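Local coordinates for putative exported protein (Aeromonas hydrophila subsp. hydrophila, PDB 4PJ2) that binds a magnesium ion and probably inhibits i-type lysozymes in the periplasm, at residues 17-22 and 77-82. Residues are numbered along the deposited sequence; the frame is centred on the assembly and turned at random.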
# COMPACT_ATOMS: atom_id res chain seq x y z
N VAL A 17 7.09 19.65 -9.90
CA VAL A 17 6.07 19.01 -9.09
C VAL A 17 6.73 18.39 -7.86
O VAL A 17 7.83 17.87 -7.93
CB VAL A 17 5.24 17.98 -9.94
CG1 VAL A 17 6.06 16.76 -10.32
CG2 VAL A 17 4.02 17.54 -9.23
N THR A 18 6.04 18.45 -6.73
CA THR A 18 6.42 17.67 -5.57
C THR A 18 5.28 16.74 -5.19
O THR A 18 4.11 17.02 -5.43
CB THR A 18 6.80 18.53 -4.36
OG1 THR A 18 5.64 19.20 -3.89
CG2 THR A 18 7.89 19.54 -4.71
N VAL A 19 5.66 15.62 -4.59
CA VAL A 19 4.70 14.62 -4.13
C VAL A 19 5.11 14.24 -2.72
O VAL A 19 6.26 13.90 -2.48
CB VAL A 19 4.69 13.37 -5.04
CG1 VAL A 19 3.67 12.36 -4.51
CG2 VAL A 19 4.37 13.78 -6.46
N SER A 20 4.14 14.29 -1.81
CA SER A 20 4.40 14.06 -0.38
C SER A 20 3.31 13.21 0.23
O SER A 20 2.14 13.40 -0.07
CB SER A 20 4.32 15.38 0.38
OG SER A 20 5.34 16.26 0.04
N GLU A 21 3.67 12.29 1.12
CA GLU A 21 2.67 11.65 1.98
C GLU A 21 2.24 12.60 3.08
O GLU A 21 2.99 13.46 3.52
CB GLU A 21 3.23 10.35 2.55
CG GLU A 21 3.26 9.24 1.50
CD GLU A 21 3.91 7.95 1.95
OE1 GLU A 21 4.58 7.97 2.99
OE2 GLU A 21 3.75 6.92 1.27
N GLY A 22 1.02 12.45 3.55
CA GLY A 22 0.53 13.30 4.63
C GLY A 22 1.31 13.14 5.93
O GLY A 22 1.67 12.04 6.33
N LEU A 77 1.94 12.70 -14.84
CA LEU A 77 2.53 12.15 -13.63
C LEU A 77 1.72 10.98 -13.17
O LEU A 77 0.50 11.06 -13.08
CB LEU A 77 2.53 13.22 -12.54
CG LEU A 77 2.93 12.75 -11.14
CD1 LEU A 77 4.38 12.33 -11.04
CD2 LEU A 77 2.61 13.84 -10.12
N ILE A 78 2.41 9.89 -12.87
CA ILE A 78 1.76 8.70 -12.31
C ILE A 78 2.34 8.44 -10.94
O ILE A 78 3.55 8.32 -10.79
CB ILE A 78 1.91 7.46 -13.21
CG1 ILE A 78 1.34 7.76 -14.60
CG2 ILE A 78 1.18 6.27 -12.55
CD1 ILE A 78 2.38 8.15 -15.64
N VAL A 79 1.48 8.40 -9.93
CA VAL A 79 1.89 8.08 -8.57
C VAL A 79 1.43 6.66 -8.26
O VAL A 79 0.24 6.38 -8.30
CB VAL A 79 1.30 9.07 -7.53
CG1 VAL A 79 1.76 8.71 -6.13
CG2 VAL A 79 1.69 10.50 -7.87
N VAL A 80 2.39 5.78 -8.00
CA VAL A 80 2.11 4.36 -7.76
C VAL A 80 2.19 4.07 -6.28
O VAL A 80 3.15 4.45 -5.64
CB VAL A 80 3.10 3.45 -8.51
CG1 VAL A 80 2.70 1.99 -8.29
CG2 VAL A 80 3.13 3.78 -9.99
N VAL A 81 1.19 3.39 -5.77
CA VAL A 81 1.06 3.10 -4.34
C VAL A 81 0.94 1.59 -4.14
O VAL A 81 0.19 0.94 -4.85
CB VAL A 81 -0.18 3.81 -3.75
CG1 VAL A 81 -0.40 3.46 -2.28
CG2 VAL A 81 -0.01 5.32 -3.89
N GLU A 82 1.66 1.08 -3.15
CA GLU A 82 1.70 -0.36 -2.83
C GLU A 82 0.97 -0.62 -1.51
O GLU A 82 1.33 -0.04 -0.49
CB GLU A 82 3.17 -0.80 -2.72
CG GLU A 82 3.44 -2.18 -2.10
CD GLU A 82 4.92 -2.50 -1.99
OE1 GLU A 82 5.56 -2.06 -1.00
OE2 GLU A 82 5.46 -3.18 -2.88
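Val-17 and Val-19 face Leu-77 and Val-79 across the interior between two antiparallel β-sheets, each segment belonging to an inner strand of its own sheet. The axes of strands 17-21 and 77-82 run almost parallel, 17° apart, and approach to 10.2 Å, a face-to-face spacing bridged by side chains alone. The CA atoms of Val-19 and Val-79 lie 8.4 Å apart.

CG of Leu-77 is anti to the backbone N (chi1 171°), and CD2, extended anti to CA, is the branch carried farthest toward the other sheet. It meets CG2 of Val-17 (in one conformer) at 4.1 Å, at a slant, and CG2 of Val-19 at the same distance, the two side chains passing in opposite directions. CG1 of Val-19 comes to 4.3 Å from CG2 of Val-79. Leu-64, on the strand paired with that of Val-79, touches Val-79 and, across the interface, Val-19; Val-34 of strand 30-37, beside Val-17, reaches across to Leu-77.

All four residues are buried and every contact is methyl against methyl, as in the core of a β-sandwich. The sheets are therefore held together here by hydrophobic and dispersion forces, while backbone hydrogen bonding serves each sheet internally.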